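Local coordinates for flagellar biosynthesis protein FlhF (Bacillus subtilis, PDB 2PX0) that binds GTP as an SRP-family GTPase, forms a homodimer with the nucleotide bound, and is necessary for building the bacterial flagellum, at residues Y107-G112 with V186-A191; A138-D143 with E165-K170. All blocks are in the same frame, centred on the assembly; numbering follows the deposited sequence.

Contact 1 (Y107-G112 with V186-A191); sequences YIVLFG and VFVDTA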
# COMPACT_ATOMS: atom_id res chain seq x y z
N TYR A 107 9.78 14.76 -21.19
CA TYR A 107 9.57 13.39 -20.74
C TYR A 107 9.28 13.31 -19.25
O TYR A 107 10.07 13.78 -18.43
CB TYR A 107 10.79 12.55 -21.11
CG TYR A 107 11.13 12.68 -22.57
CD1 TYR A 107 10.41 11.99 -23.55
CD2 TYR A 107 12.15 13.55 -22.98
CE1 TYR A 107 10.70 12.16 -24.90
CE2 TYR A 107 12.44 13.72 -24.33
CZ TYR A 107 11.71 13.03 -25.28
OH TYR A 107 11.98 13.23 -26.61
N ILE A 108 8.14 12.72 -18.91
CA ILE A 108 7.72 12.57 -17.52
C ILE A 108 7.72 11.10 -17.13
O ILE A 108 6.93 10.31 -17.65
CB ILE A 108 6.31 13.14 -17.31
CG1 ILE A 108 6.25 14.60 -17.76
CG2 ILE A 108 5.90 13.01 -15.86
CD1 ILE A 108 7.21 15.53 -17.03
N VAL A 109 8.60 10.73 -16.20
CA VAL A 109 8.69 9.34 -15.77
C VAL A 109 8.21 9.10 -14.33
O VAL A 109 8.51 9.88 -13.42
CB VAL A 109 10.14 8.83 -15.92
CG1 VAL A 109 10.30 7.45 -15.28
CG2 VAL A 109 10.50 8.76 -17.40
N LEU A 110 7.46 8.02 -14.14
CA LEU A 110 6.95 7.66 -12.83
C LEU A 110 7.29 6.21 -12.50
O LEU A 110 6.88 5.30 -13.21
CB LEU A 110 5.44 7.83 -12.75
CG LEU A 110 4.72 9.14 -13.04
CD1 LEU A 110 3.48 9.17 -12.13
CD2 LEU A 110 5.60 10.34 -12.77
N PHE A 111 8.03 6.01 -11.42
CA PHE A 111 8.38 4.67 -10.99
C PHE A 111 8.04 4.57 -9.51
O PHE A 111 7.84 5.58 -8.84
CB PHE A 111 9.87 4.36 -11.27
CG PHE A 111 10.80 5.52 -10.98
CD1 PHE A 111 11.16 5.84 -9.68
CD2 PHE A 111 11.31 6.29 -12.02
CE1 PHE A 111 12.00 6.92 -9.41
CE2 PHE A 111 12.16 7.37 -11.76
CZ PHE A 111 12.50 7.68 -10.45
N GLY A 112 7.92 3.35 -8.98
CA GLY A 112 7.57 3.25 -7.58
C GLY A 112 6.97 1.93 -7.15
O GLY A 112 6.78 1.02 -7.94
N VAL A 186 5.78 13.86 -22.80
CA VAL A 186 5.62 12.44 -23.06
C VAL A 186 5.57 11.76 -21.69
O VAL A 186 6.55 11.73 -20.95
CB VAL A 186 6.81 11.90 -23.85
CG1 VAL A 186 6.51 10.50 -24.33
CG2 VAL A 186 7.11 12.82 -25.00
N PHE A 187 4.41 11.21 -21.36
CA PHE A 187 4.23 10.54 -20.09
C PHE A 187 4.59 9.06 -20.13
O PHE A 187 3.91 8.25 -20.77
CB PHE A 187 2.80 10.75 -19.59
CG PHE A 187 2.45 12.20 -19.38
CD1 PHE A 187 2.11 13.02 -20.45
CD2 PHE A 187 2.51 12.77 -18.10
CE1 PHE A 187 1.85 14.39 -20.27
CE2 PHE A 187 2.25 14.14 -17.91
CZ PHE A 187 1.92 14.95 -19.00
N VAL A 188 5.69 8.72 -19.45
CA VAL A 188 6.18 7.35 -19.37
C VAL A 188 5.76 6.65 -18.09
O VAL A 188 5.99 7.15 -16.99
CB VAL A 188 7.71 7.30 -19.44
CG1 VAL A 188 8.17 5.86 -19.45
CG2 VAL A 188 8.19 8.03 -20.67
N ASP A 189 5.14 5.48 -18.24
CA ASP A 189 4.66 4.66 -17.12
C ASP A 189 5.67 3.52 -17.00
O ASP A 189 6.32 3.16 -17.99
CB ASP A 189 3.24 4.14 -17.46
CG ASP A 189 2.58 3.36 -16.32
OD1 ASP A 189 3.02 3.48 -15.15
OD2 ASP A 189 1.60 2.62 -16.59
N THR A 190 5.85 2.98 -15.80
CA THR A 190 6.81 1.89 -15.58
C THR A 190 6.22 0.73 -14.79
O THR A 190 5.18 0.88 -14.15
CB THR A 190 8.07 2.39 -14.83
OG1 THR A 190 7.73 2.67 -13.47
CG2 THR A 190 8.62 3.66 -15.47
N ALA A 191 6.90 -0.41 -14.83
CA ALA A 191 6.45 -1.61 -14.13
C ALA A 191 6.63 -1.53 -12.61
O ALA A 191 7.59 -0.96 -12.09
CB ALA A 191 7.19 -2.80 -14.66

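Contact 2 (A138-D143 with E165-K170); sequences AFITTD and EVCYTK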
# COMPACT_ATOMS: atom_id res chain seq x y z
N ALA A 138 1.76 12.75 -25.28
CA ALA A 138 2.19 11.49 -25.87
C ALA A 138 2.38 10.51 -24.71
O ALA A 138 2.56 10.92 -23.57
CB ALA A 138 3.50 11.68 -26.61
N PHE A 139 2.34 9.22 -25.01
CA PHE A 139 2.52 8.20 -23.98
C PHE A 139 3.60 7.22 -24.37
O PHE A 139 4.01 7.16 -25.52
CB PHE A 139 1.22 7.44 -23.76
CG PHE A 139 0.25 8.16 -22.88
CD1 PHE A 139 0.48 8.25 -21.51
CD2 PHE A 139 -0.90 8.71 -23.41
CE1 PHE A 139 -0.44 8.90 -20.67
CE2 PHE A 139 -1.83 9.35 -22.59
CZ PHE A 139 -1.60 9.45 -21.21
N ILE A 140 4.07 6.46 -23.38
CA ILE A 140 5.09 5.44 -23.58
C ILE A 140 5.01 4.52 -22.39
O ILE A 140 4.88 4.97 -21.26
CB ILE A 140 6.52 6.03 -23.56
CG1 ILE A 140 6.76 6.90 -24.80
CG2 ILE A 140 7.54 4.91 -23.47
CD1 ILE A 140 8.17 7.45 -24.87
N THR A 141 5.08 3.22 -22.63
CA THR A 141 5.04 2.29 -21.51
C THR A 141 6.30 1.45 -21.46
O THR A 141 7.00 1.27 -22.47
CB THR A 141 3.87 1.33 -21.60
OG1 THR A 141 2.67 2.06 -21.89
CG2 THR A 141 3.71 0.60 -20.28
N THR A 142 6.60 0.94 -20.28
CA THR A 142 7.76 0.10 -20.06
C THR A 142 7.19 -1.08 -19.32
O THR A 142 7.86 -2.10 -19.15
CB THR A 142 8.79 0.82 -19.19
OG1 THR A 142 9.53 1.71 -20.01
CG2 THR A 142 9.75 -0.16 -18.54
N ASP A 143 5.94 -0.94 -18.89
CA ASP A 143 5.33 -2.02 -18.15
C ASP A 143 4.96 -3.19 -19.04
O ASP A 143 3.82 -3.33 -19.48
CB ASP A 143 4.09 -1.54 -17.40
CG ASP A 143 3.53 -2.61 -16.48
OD1 ASP A 143 3.22 -3.70 -16.98
OD2 ASP A 143 3.42 -2.35 -15.27
N GLU A 165 3.49 4.10 -27.22
CA GLU A 165 4.46 3.16 -27.75
C GLU A 165 5.00 2.24 -26.66
O GLU A 165 5.59 2.71 -25.70
CB GLU A 165 5.64 3.91 -28.37
CG GLU A 165 5.30 4.79 -29.56
CD GLU A 165 4.86 4.00 -30.79
OE1 GLU A 165 5.45 2.91 -31.02
OE2 GLU A 165 3.95 4.48 -31.52
N VAL A 166 4.79 0.94 -26.81
CA VAL A 166 5.29 -0.02 -25.83
C VAL A 166 6.79 -0.21 -26.08
O VAL A 166 7.26 -0.07 -27.21
CB VAL A 166 4.59 -1.38 -25.97
CG1 VAL A 166 5.28 -2.42 -25.11
CG2 VAL A 166 3.14 -1.25 -25.55
N CYS A 167 7.54 -0.54 -25.03
CA CYS A 167 8.97 -0.75 -25.18
C CYS A 167 9.49 -1.90 -24.32
O CYS A 167 9.23 -1.94 -23.11
CB CYS A 167 9.71 0.53 -24.82
SG CYS A 167 9.11 1.97 -25.72
N TYR A 168 10.20 -2.84 -24.94
CA TYR A 168 10.77 -3.98 -24.23
C TYR A 168 12.27 -3.80 -24.00
O TYR A 168 12.84 -4.40 -23.09
CB TYR A 168 10.53 -5.28 -25.01
CG TYR A 168 9.09 -5.69 -25.10
CD1 TYR A 168 8.14 -4.86 -25.69
CD2 TYR A 168 8.66 -6.93 -24.61
CE1 TYR A 168 6.80 -5.24 -25.78
CE2 TYR A 168 7.32 -7.33 -24.70
CZ TYR A 168 6.39 -6.47 -25.29
OH TYR A 168 5.07 -6.84 -25.39
N THR A 169 12.91 -2.99 -24.84
CA THR A 169 14.34 -2.76 -24.70
C THR A 169 14.63 -1.28 -24.57
O THR A 169 13.72 -0.45 -24.73
CB THR A 169 15.13 -3.28 -25.93
OG1 THR A 169 14.89 -2.42 -27.05
CG2 THR A 169 14.68 -4.69 -26.28
N LYS A 170 15.88 -0.96 -24.27
CA LYS A 170 16.32 0.42 -24.10
C LYS A 170 16.33 1.12 -25.44
O LYS A 170 16.05 2.33 -25.53
CB LYS A 170 17.71 0.44 -23.49
CG LYS A 170 18.67 -0.46 -24.24
CD LYS A 170 19.90 -0.81 -23.42
CE LYS A 170 20.56 -2.06 -24.00
NZ LYS A 170 19.62 -3.22 -24.02

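Contact 1 (Y107-G112 with V186-A191)
Ile108 sits between Val186 and Val188 of the neighbouring parallel strand and bonds to both: its N gives a nearly straight bond to Val186 O (2.8 Å, 178°), and its O takes one from Val188 N at 2.7 Å. Further up, Leu110 N reaches Val188 O only weakly, and the two chains begin to part. On one face of the sheet Tyr107, Val109, Val186 and Val188 line up. Tyr107 CG lies anti to its carbonyl carbon (chi1 -53°), and ring atom CD1 rests 3.6 Å from Val186 CB, while Val109 CG2 lies beside Val188 CB. On the other face Ile108 and Phe187 run side by side, CB to CD2 at 3.9 Å, with Leu122 and Ala126 of helix 118-132 packed against the Phe187 side chain.

Thr190 takes over where the ladder weakens. Its CB already lies 3.5 Å from Leu110 O; from there OG1 donates to that same oxygen at 2.8 Å, in the carbonyl plane and on a lone pair, and also touches Phe111 CA. The other branch, CG2, meets Leu110 O and, more loosely, Val109 CG1. An alanine here would probably leave Leu110 O without its hydroxyl donor and the two strand ends less firmly joined. Next to it, Asp189 OD2 hydrogen-bonds Thr119 OG1, and the carboxylate lies about 4 Å from the bound magnesium ion. Two adjacent parallel strands, one leading into the P-loop at Gly112 and the other carrying an aspartate near magnesium, are typical of the P-loop NTPase class that includes the GTPases, here one of the SRP family.

Contact 2 (A138-D143 with E165-K170)
Thr141 pairs with the extended chain at Glu165-Cys167 through two backbone bonds: its N donates to Glu165 O at 3.2 Å, from above the carbonyl plane, and its O receives a weak, bent bond from Cys167 N (3.2 Å, 122°). Glu165 O is also approached by Ile140 CA, at 3.5 Å, in a CA-H...O contact.

Few side chains meet across this edge. Ile140 CG2, anti to its own backbone N, lies 3.7 Å from Glu165 O and 4.0 Å from Cys167 SG. The sulphur itself stands anti to the carbonyl carbon of Cys167 (chi1 -53°), which puts it over towards Ile140. CB and SG of Cys167 both lie beside Thr141 O, at 3.7 Å and 3.9 Å. Thr142 adds a looser backbone contact, its CA lying 4.0 Å from Cys167 O.

Residues 165-167 thus run along the outermost strand of the sheet within this chain, 137-141, and the chain then leads to Thr169, which N-caps the next helix. That helix, 170-179, packs over Ile140 and Cys167 through Phe173, and its Ala176 touches both Ile140 and Glu165. Helix 149-157 meets Phe139, Thr141 and Val166 through Ala157, Leu153 and Val150, while Ile140 also packs inward on Val186 and Val188 of strand 185-189.

Strand 185-189 is shared ground: it pairs with 107-112 in contact 1 and, along its other edge, with 138-143 of contact 2, so the two centres lie only 9 Å apart. Probable hydrogen bonds join them, Phe187 N to Ala138 O at 2.9 Å and Asp189 N to Ile140 O at 3.1 Å. In sequence, contact 2 is nested within the loop closed by contact 1. Both lie near the nucleotide to different degrees: the side chain of Asp189 is about 5 Å from the bound GTP analogue and that of Thr141 about 9 Å. Asp143 touches the analogue, and its OD2 packs 3.3 Å from Ala191 CA, bringing the two contacts together at the pocket.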